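Local coordinates for protein 6-phosphogluconate dehydratase (Shewanella oneidensis, PDB 2GP4) that catalyses, in its active form, the dehydration of 6-phospho-D-gluconate to 2-dehydro-3-deoxy-6-phosphogluconate, and is captured here without its iron-sulfur cluster, at residues 386-391 with 397-402; 489-494 with 562-567; 552-557 with 580-585. All blocks are in the same frame, centred on the assembly; numbering follows the deposited sequence.

Contact 1 of 3, residues 386-391 with 397-402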
loop_
_atom_site.group_PDB
_atom_site.type_symbol
_atom_site.label_atom_id
_atom_site.label_comp_id
_atom_site.label_asym_id
_atom_site.label_seq_id
_atom_site.Cartn_x
_atom_site.Cartn_y
_atom_site.Cartn_z
ATOM N N LEU A 386 -10.704 -10.180 9.886
ATOM C CA LEU A 386 -11.391 -9.311 8.935
ATOM C C LEU A 386 -12.832 -9.114 9.351
ATOM O O LEU A 386 -13.501 -10.069 9.752
ATOM C CB LEU A 386 -11.369 -9.899 7.519
ATOM C CG LEU A 386 -10.065 -9.982 6.730
ATOM C CD1 LEU A 386 -10.258 -10.844 5.490
ATOM C CD2 LEU A 386 -9.579 -8.598 6.361
ATOM N N HIS A 387 -13.312 -7.880 9.246
ATOM C CA HIS A 387 -14.731 -7.584 9.442
ATOM C C HIS A 387 -15.550 -8.207 8.317
ATOM O O HIS A 387 -15.287 -7.951 7.145
ATOM C CB HIS A 387 -14.963 -6.070 9.481
ATOM C CG HIS A 387 -14.306 -5.385 10.640
ATOM N ND1 HIS A 387 -14.827 -5.416 11.917
ATOM C CD2 HIS A 387 -13.177 -4.641 10.715
ATOM C CE1 HIS A 387 -14.048 -4.723 12.728
ATOM N NE2 HIS A 387 -13.041 -4.239 12.022
ATOM N N GLU A 388 -16.534 -9.027 8.678
ATOM C CA GLU A 388 -17.394 -9.694 7.701
ATOM C C GLU A 388 -18.585 -8.832 7.307
ATOM O O GLU A 388 -19.095 -8.927 6.182
ATOM C CB GLU A 388 -17.908 -11.025 8.251
ATOM C CG GLU A 388 -18.449 -11.945 7.158
ATOM C CD GLU A 388 -19.384 -13.011 7.679
ATOM O OE1 GLU A 388 -18.975 -13.794 8.573
ATOM O OE2 GLU A 388 -20.529 -13.076 7.176
ATOM N N ASP A 389 -19.027 -8.001 8.245
ATOM C CA ASP A 389 -20.248 -7.221 8.094
ATOM C C ASP A 389 -19.988 -5.941 7.303
ATOM O O ASP A 389 -20.094 -4.830 7.832
ATOM C CB ASP A 389 -20.851 -6.914 9.473
ATOM C CG ASP A 389 -19.869 -6.217 10.401
ATOM O OD1 ASP A 389 -18.671 -6.580 10.414
ATOM O OD2 ASP A 389 -20.291 -5.294 11.111
ATOM N N VAL A 390 -19.644 -6.108 6.032
ATOM C CA VAL A 390 -19.406 -4.976 5.138
ATOM C C VAL A 390 -20.195 -5.116 3.839
ATOM O O VAL A 390 -20.475 -6.235 3.382
ATOM C CB VAL A 390 -17.884 -4.784 4.815
ATOM C CG1 VAL A 390 -17.137 -4.215 6.020
ATOM C CG2 VAL A 390 -17.248 -6.089 4.349
ATOM N N ASN A 391 -20.571 -3.977 3.257
ATOM C CA ASN A 391 -21.146 -3.971 1.920
ATOM C C ASN A 391 -20.021 -3.961 0.890
ATOM O O ASN A 391 -19.023 -3.251 1.051
ATOM C CB ASN A 391 -22.096 -2.778 1.716
ATOM C CG ASN A 391 -22.938 -2.900 0.439
ATOM O OD1 ASN A 391 -23.301 -4.000 0.014
ATOM N ND2 ASN A 391 -23.251 -1.768 -0.170
ATOM N N GLY A 397 -21.719 -8.713 2.888
ATOM C CA GLY A 397 -20.999 -9.819 3.512
ATOM C C GLY A 397 -19.696 -10.162 2.811
ATOM O O GLY A 397 -19.702 -10.540 1.637
ATOM N N LEU A 398 -18.580 -10.044 3.534
ATOM C CA LEU A 398 -17.251 -10.299 2.956
ATOM C C LEU A 398 -16.984 -11.763 2.598
ATOM O O LEU A 398 -16.095 -12.046 1.800
ATOM C CB LEU A 398 -16.130 -9.760 3.856
ATOM C CG LEU A 398 -14.751 -9.651 3.181
ATOM C CD1 LEU A 398 -14.729 -8.564 2.107
ATOM C CD2 LEU A 398 -13.644 -9.439 4.194
ATOM N N ARG A 399 -17.760 -12.678 3.179
ATOM C CA ARG A 399 -17.659 -14.116 2.900
ATOM C C ARG A 399 -17.837 -14.428 1.406
ATOM O O ARG A 399 -17.418 -15.495 0.934
ATOM C CB ARG A 399 -18.682 -14.880 3.750
ATOM C CG ARG A 399 -18.348 -16.338 4.069
ATOM C CD ARG A 399 -17.022 -16.518 4.813
ATOM N NE ARG A 399 -17.101 -16.400 6.270
ATOM C CZ ARG A 399 -16.234 -16.972 7.111
ATOM N NH1 ARG A 399 -15.241 -17.729 6.654
ATOM N NH2 ARG A 399 -16.362 -16.807 8.417
ATOM N N ARG A 400 -18.432 -13.483 0.670
ATOM C CA ARG A 400 -18.568 -13.569 -0.790
ATOM C C ARG A 400 -17.210 -13.600 -1.490
ATOM O O ARG A 400 -17.086 -14.090 -2.620
ATOM C CB ARG A 400 -19.363 -12.381 -1.333
ATOM C CG ARG A 400 -20.816 -12.371 -0.969
ATOM C CD ARG A 400 -21.466 -11.061 -1.397
ATOM N NE ARG A 400 -22.863 -10.999 -0.973
ATOM C CZ ARG A 400 -23.877 -11.556 -1.631
ATOM N NH1 ARG A 400 -23.668 -12.229 -2.756
ATOM N NH2 ARG A 400 -25.108 -11.441 -1.160
ATOM N N TYR A 401 -16.196 -13.068 -0.815
ATOM C CA TYR A 401 -14.853 -13.005 -1.370
ATOM C C TYR A 401 -14.020 -14.253 -1.082
ATOM O O TYR A 401 -12.854 -14.330 -1.462
ATOM C CB TYR A 401 -14.158 -11.700 -0.951
ATOM C CG TYR A 401 -14.668 -10.546 -1.765
ATOM C CD1 TYR A 401 -15.894 -9.953 -1.473
ATOM C CD2 TYR A 401 -13.959 -10.087 -2.868
ATOM C CE1 TYR A 401 -16.386 -8.918 -2.240
ATOM C CE2 TYR A 401 -14.443 -9.043 -3.646
ATOM C CZ TYR A 401 -15.659 -8.463 -3.327
ATOM O OH TYR A 401 -16.156 -7.425 -4.086
ATOM N N THR A 402 -14.642 -15.239 -0.443
ATOM C CA THR A 402 -14.052 -16.574 -0.307
ATOM C C THR A 402 -14.450 -17.457 -1.489
ATOM O O THR A 402 -14.080 -18.628 -1.550
ATOM C CB THR A 402 -14.460 -17.270 1.015
ATOM O OG1 THR A 402 -15.859 -17.596 0.988
ATOM C CG2 THR A 402 -14.160 -16.382 2.207
HETATM O O HOH W 1 -20.632 -12.735 4.536
#

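Contact 2 of 3, residues 489-494 with 562-567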
loop_
_atom_site.group_PDB
_atom_site.type_symbol
_atom_site.label_atom_id
_atom_site.label_comp_id
_atom_site.label_asym_id
_atom_site.label_seq_id
_atom_site.Cartn_x
_atom_site.Cartn_y
_atom_site.Cartn_z
ATOM N N ASP A 489 30.613 -0.454 12.936
ATOM C CA ASP A 489 29.256 -0.218 13.410
ATOM C C ASP A 489 28.886 1.234 13.116
ATOM O O ASP A 489 29.649 2.149 13.441
ATOM C CB ASP A 489 29.146 -0.492 14.913
ATOM C CG ASP A 489 29.465 -1.935 15.283
ATOM O OD1 ASP A 489 29.770 -2.753 14.391
ATOM O OD2 ASP A 489 29.416 -2.247 16.486
ATOM N N CYS A 490 27.731 1.442 12.486
ATOM C CA CYS A 490 27.271 2.787 12.138
ATOM C C CYS A 490 25.784 2.804 11.787
ATOM O O CYS A 490 25.218 1.788 11.388
ATOM C CB CYS A 490 28.084 3.356 10.966
ATOM S SG CYS A 490 28.083 2.305 9.494
ATOM N N VAL A 491 25.155 3.961 11.951
ATOM C CA VAL A 491 23.824 4.177 11.405
ATOM C C VAL A 491 23.965 5.125 10.217
ATOM O O VAL A 491 24.345 6.282 10.384
ATOM C CB VAL A 491 22.839 4.732 12.471
ATOM C CG1 VAL A 491 21.466 5.015 11.856
ATOM C CG2 VAL A 491 22.705 3.760 13.637
ATOM N N VAL A 492 23.699 4.617 9.017
ATOM C CA VAL A 492 23.746 5.435 7.800
ATOM C C VAL A 492 22.470 6.286 7.675
ATOM O O VAL A 492 21.362 5.758 7.502
ATOM C CB VAL A 492 23.950 4.570 6.535
ATOM C CG1 VAL A 492 23.946 5.433 5.272
ATOM C CG2 VAL A 492 25.247 3.773 6.631
ATOM N N VAL A 493 22.643 7.602 7.786
ATOM C CA VAL A 493 21.547 8.558 7.717
ATOM C C VAL A 493 21.495 9.163 6.324
ATOM O O VAL A 493 22.459 9.783 5.866
ATOM C CB VAL A 493 21.719 9.695 8.760
ATOM C CG1 VAL A 493 20.661 10.797 8.567
ATOM C CG2 VAL A 493 21.693 9.137 10.187
ATOM N N VAL A 494 20.361 8.975 5.655
ATOM C CA VAL A 494 20.141 9.520 4.327
ATOM C C VAL A 494 19.012 10.548 4.396
ATOM O O VAL A 494 17.844 10.199 4.571
ATOM C CB VAL A 494 19.793 8.416 3.309
ATOM C CG1 VAL A 494 19.775 8.984 1.898
ATOM C CG2 VAL A 494 20.783 7.244 3.410
ATOM N N ASP A 562 27.619 11.333 15.969
ATOM C CA ASP A 562 26.495 11.305 16.910
ATOM C C ASP A 562 25.985 9.885 17.084
ATOM O O ASP A 562 25.859 9.147 16.108
ATOM C CB ASP A 562 25.338 12.168 16.407
ATOM C CG ASP A 562 25.689 13.639 16.299
ATOM O OD1 ASP A 562 26.774 14.049 16.766
ATOM O OD2 ASP A 562 24.865 14.392 15.738
ATOM N N LEU A 563 25.694 9.500 18.323
ATOM C CA LEU A 563 25.094 8.196 18.579
ATOM C C LEU A 563 23.606 8.223 18.257
ATOM O O LEU A 563 22.876 9.114 18.701
ATOM C CB LEU A 563 25.308 7.748 20.028
ATOM C CG LEU A 563 26.601 7.055 20.494
ATOM C CD1 LEU A 563 27.195 6.102 19.446
ATOM C CD2 LEU A 563 27.636 8.067 20.938
ATOM N N ILE A 564 23.173 7.242 17.474
ATOM C CA ILE A 564 21.765 7.045 17.160
ATOM C C ILE A 564 21.349 5.646 17.579
ATOM O O ILE A 564 21.994 4.662 17.211
ATOM C CB ILE A 564 21.502 7.214 15.663
ATOM C CG1 ILE A 564 21.347 8.692 15.323
ATOM C CG2 ILE A 564 20.268 6.425 15.237
ATOM C CD1 ILE A 564 21.628 9.013 13.872
ATOM N N ARG A 565 20.272 5.567 18.351
ATOM C CA ARG A 565 19.745 4.288 18.792
ATOM C C ARG A 565 18.500 3.964 17.982
ATOM O O ARG A 565 17.500 4.676 18.068
ATOM C CB ARG A 565 19.426 4.321 20.295
ATOM C CG ARG A 565 18.941 2.991 20.878
ATOM C CD ARG A 565 18.468 3.114 22.332
ATOM N NE ARG A 565 19.540 3.527 23.240
ATOM C CZ ARG A 565 19.486 4.570 24.069
ATOM N NH1 ARG A 565 18.396 5.327 24.148
ATOM N NH2 ARG A 565 20.527 4.849 24.842
ATOM N N VAL A 566 18.578 2.914 17.169
ATOM C CA VAL A 566 17.381 2.331 16.558
ATOM C C VAL A 566 17.010 1.060 17.321
ATOM O O VAL A 566 17.676 0.033 17.220
ATOM C CB VAL A 566 17.511 2.109 15.008
ATOM C CG1 VAL A 566 18.766 1.346 14.654
ATOM C CG2 VAL A 566 16.276 1.414 14.445
ATOM N N ASP A 567 15.962 1.167 18.124
ATOM C CA ASP A 567 15.496 0.062 18.943
ATOM C C ASP A 567 14.112 -0.371 18.466
ATOM O O ASP A 567 13.105 0.262 18.785
ATOM C CB ASP A 567 15.465 0.484 20.418
ATOM C CG ASP A 567 15.355 -0.695 21.369
ATOM O OD1 ASP A 567 14.515 -1.596 21.137
ATOM O OD2 ASP A 567 16.110 -0.712 22.368
#

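Contact 3 of 3, residues 552-557 with 580-585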
loop_
_atom_site.group_PDB
_atom_site.type_symbol
_atom_site.label_atom_id
_atom_site.label_comp_id
_atom_site.label_asym_id
_atom_site.label_seq_id
_atom_site.Cartn_x
_atom_site.Cartn_y
_atom_site.Cartn_z
ATOM N N GLY A 552 12.511 20.689 8.865
ATOM C CA GLY A 552 13.121 21.084 10.135
ATOM C C GLY A 552 13.261 19.953 11.133
ATOM O O GLY A 552 13.520 20.187 12.310
ATOM N N GLY A 553 13.089 18.723 10.659
ATOM C CA GLY A 553 13.202 17.545 11.514
ATOM C C GLY A 553 14.607 17.366 12.052
ATOM O O GLY A 553 15.593 17.694 11.376
ATOM N N LEU A 554 14.691 16.827 13.266
ATOM C CA LEU A 554 15.958 16.629 13.956
ATOM C C LEU A 554 17.007 15.881 13.119
ATOM O O LEU A 554 18.206 15.988 13.380
ATOM C CB LEU A 554 15.724 15.927 15.302
ATOM C CG LEU A 554 16.736 16.217 16.416
ATOM C CD1 LEU A 554 16.700 17.696 16.816
ATOM C CD2 LEU A 554 16.496 15.322 17.626
ATOM N N ILE A 555 16.554 15.139 12.112
ATOM C CA ILE A 555 17.461 14.485 11.155
ATOM C C ILE A 555 18.403 15.480 10.445
ATOM O O ILE A 555 19.526 15.126 10.085
ATOM C CB ILE A 555 16.680 13.626 10.117
ATOM C CG1 ILE A 555 17.650 12.868 9.203
ATOM C CG2 ILE A 555 15.699 14.489 9.325
ATOM C CD1 ILE A 555 17.000 11.902 8.241
ATOM N N ALA A 556 17.941 16.715 10.259
ATOM C CA ALA A 556 18.719 17.757 9.586
ATOM C C ALA A 556 19.916 18.239 10.409
ATOM O O ALA A 556 20.896 18.734 9.851
ATOM C CB ALA A 556 17.818 18.943 9.212
ATOM N N LYS A 557 19.833 18.089 11.728
ATOM C CA LYS A 557 20.901 18.532 12.632
ATOM C C LYS A 557 21.922 17.447 12.977
ATOM O O LYS A 557 23.006 17.755 13.492
ATOM C CB LYS A 557 20.315 19.139 13.910
ATOM C CG LYS A 557 19.800 20.563 13.726
ATOM C CD LYS A 557 19.348 21.172 15.038
ATOM C CE LYS A 557 18.851 22.595 14.834
ATOM N NZ LYS A 557 18.525 23.245 16.132
ATOM N N THR A 580 20.335 20.864 24.590
ATOM C CA THR A 580 21.218 22.034 24.672
ATOM C C THR A 580 22.290 22.044 23.577
ATOM O O THR A 580 22.521 23.080 22.947
ATOM C CB THR A 580 21.882 22.169 26.062
ATOM O OG1 THR A 580 22.659 20.998 26.349
ATOM C CG2 THR A 580 20.829 22.348 27.144
ATOM N N GLU A 581 22.928 20.896 23.339
ATOM C CA GLU A 581 23.897 20.783 22.249
ATOM C C GLU A 581 23.230 20.956 20.881
ATOM O O GLU A 581 23.870 21.400 19.927
ATOM C CB GLU A 581 24.672 19.459 22.305
ATOM C CG GLU A 581 25.950 19.475 21.453
ATOM C CD GLU A 581 26.601 18.111 21.280
ATOM O OE1 GLU A 581 26.494 17.260 22.191
ATOM O OE2 GLU A 581 27.240 17.899 20.223
ATOM N N LEU A 582 21.947 20.615 20.791
ATOM C CA LEU A 582 21.210 20.760 19.535
ATOM C C LEU A 582 20.820 22.207 19.242
ATOM O O LEU A 582 20.634 22.584 18.083
ATOM C CB LEU A 582 19.976 19.850 19.511
ATOM C CG LEU A 582 20.255 18.354 19.335
ATOM C CD1 LEU A 582 19.035 17.510 19.694
ATOM C CD2 LEU A 582 20.745 18.038 17.923
ATOM N N ALA A 583 20.710 23.012 20.298
ATOM C CA ALA A 583 20.405 24.439 20.169
ATOM C C ALA A 583 21.573 25.241 19.582
ATOM O O ALA A 583 21.370 26.313 19.000
ATOM C CB ALA A 583 19.981 25.016 21.515
ATOM N N THR A 584 22.789 24.720 19.738
ATOM C CA THR A 584 23.987 25.366 19.200
ATOM C C THR A 584 24.147 25.082 17.707
ATOM O O THR A 584 24.737 25.881 16.974
ATOM C CB THR A 584 25.271 24.911 19.933
ATOM O OG1 THR A 584 25.523 23.527 19.660
ATOM C CG2 THR A 584 25.150 25.118 21.442
ATOM N N ARG A 585 23.608 23.944 17.269
ATOM C CA ARG A 585 23.792 23.459 15.897
ATOM C C ARG A 585 22.920 24.167 14.862
ATOM O O ARG A 585 21.741 24.444 15.102
ATOM C CB ARG A 585 23.544 21.949 15.824
ATOM C CG ARG A 585 24.594 21.109 16.522
ATOM C CD ARG A 585 24.254 19.635 16.453
ATOM N NE ARG A 585 25.210 18.822 17.203
ATOM C CZ ARG A 585 25.321 17.499 17.102
ATOM N NH1 ARG A 585 24.537 16.818 16.275
ATOM N NH2 ARG A 585 26.221 16.853 17.825
#

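Contact 1 of 3, residues 386-391 with 397-402
Glu-388 and Val-390 pair through their backbones with Leu-398 and Gly-397 at the base of a short beta hairpin. Gly-397 N donates to Val-390 O at 2.8 Å. Leu-398 N donates to Glu-388 O at 2.9 Å. The chain then turns into the 3-10 segment 398-401. Gly-397 has phi 93° and psi 119°, a backbone shape that calls for glycine.

Leu-398 carries the apolar part. Its CB lies 3.9 Å from Val-390 CG2, and these two side chains run side by side, pointing the same way. CG stands anti to the backbone N (chi1 -165°), which carries the branch toward segment 386-391; there the two methyls part. CD1 stays near Val-390 CG2. Leu-398 CD2 reaches 3.7 Å from His-387 O and also meets Leu-386 CD1, where the two leucines cross at about a right angle. Leu-386 and Leu-398 both continue onto helix 304-316, so the hairpin base is packed on that helix within the largely helical N-terminal domain.

The polar side is looser. Glu-388 OE1 sits near the plane of the Arg-399 guanidinium, at its edge, but the ion pair to NE is long, 4.0 Å. Arg-399 NH1 has its stronger partner in Asp-382. A water finishes the link: it donates to Glu-388 OE2 at 2.7 Å and accepts from Arg-399 N at 3.2 Å.

Contact 2 of 3, residues 489-494 with 562-567
Val-491 and Val-493 meet Ile-564 inside the curled mixed sheet of the C-terminal domain, which is mainly beta and trefoil-like. Strands 490-494 and 563-567 are not direct neighbours in this sheet. Strand 463-471 runs between them, parallel to the first and antiparallel to the second. The sheet bends enough to bring the two outer strands of this trio face to face, with the CA atoms of Val-491 and Ile-564 6.8 Å apart. The join is made by aliphatic side chains, all buried.

Val-491 and Ile-564 point toward each other and cross at about a right angle. Ile-564 CG2 fits into the fork of the valine, 3.9 Å from Val-491 CG1 and 3.9 Å from Val-491 CG2. The torsions explain this fit. Val-491 CG1 is anti to the backbone N (chi1 177°) and CG2 anti to the carbonyl carbon, which turns the fork of methyls to the isoleucine. In Ile-564 the branch CG2 takes the place anti to N, and CG1 lies beside N with chi1 -83°. The long arm of the isoleucine therefore leaves in another direction and passes to the next inward-facing valine. That second pairing is oblique, with one methyl against another.

Met-527 of strand 524-528 touches both Val-491 and Ile-564, and Ala-468 of the intervening strand also packs on Ile-564. Arg-565 points away and forms salt bridges with Glu-465 and Glu-572.

Val-491 CG2 has a further neighbour in the backbone, Ile-564 O at 3.8 Å. The far end of the isoleucine rests with Ile-564 CD1 3.7 Å from Val-493 CG2.

Contact 3 of 3, residues 552-557 with 580-585
Lys-557 and Arg-585 bring their CA atoms to 6.6 Å where a helix-like turn of loop, 554-557, docks beside the short helix 579-584 in the C-terminal domain. The joint has a polar side and an apolar side, and Lys-557 serves both.

The lysine chain is extended beyond CG, with CG anti to its own carbonyl carbon (chi1 -78°). This carries the ammonium across to the helix, where Lys-557 NZ donates to Leu-582 O at 2.9 Å. The donor stands above the carbonyl plane, 36° out of it. On the way Lys-557 CE passes 3.4 Å from Arg-585 O. With an alanine here, Leu-582 O would probably lose its ammonium donor, and a gap would be likely to open alongside Arg-585.

Leu-582 and Leu-554 form the apolar side. They cross at about a right angle. Leu-582 CD1 touches both methyls of Leu-554 and is 3.7 Å from Leu-554 CD1, while Leu-582 CD2 faces Lys-557 CB.

Arg-585 returns the contact in the other direction. Arg-585 NH1 gives a weak hydrogen bond to Lys-557 O, 3.3 Å away, near the guanidinium plane. The same NH1 has a stronger partner in Asp-562, which forms a salt bridge with it. The rotation of the guanidinium is thus held by two carboxylates, that of Asp-562 outside this contact and that of Glu-581 in the helix. Arg-585 NH2 bonds Glu-581 OE2 at 2.8 Å, coming from above the carboxylate plane.

Contact 1 comes first along the chain, complete before the other two begin. It lies in the N-terminal part of the dehydratase, the other two in the C-terminal part. Its centre is about 44 Å from that of contact 2 and about 49 Å from that of contact 3, on the opposite side of the chain's centre. Contacts 2 and 3 are about 15 Å apart between centres, and their segments interleave. The loop 552-557 leads into strand 563-567, and helix 579-584 follows strand 572-575 at the sheet edge. Contacts 2 and 3 touch directly: Asp-562 pairs with Arg-585, and Ile-555 packs on Val-493. The beta-rich domain is therefore tied together from sheet to surface helix, while contact 1 lies apart, in the largely helical domain.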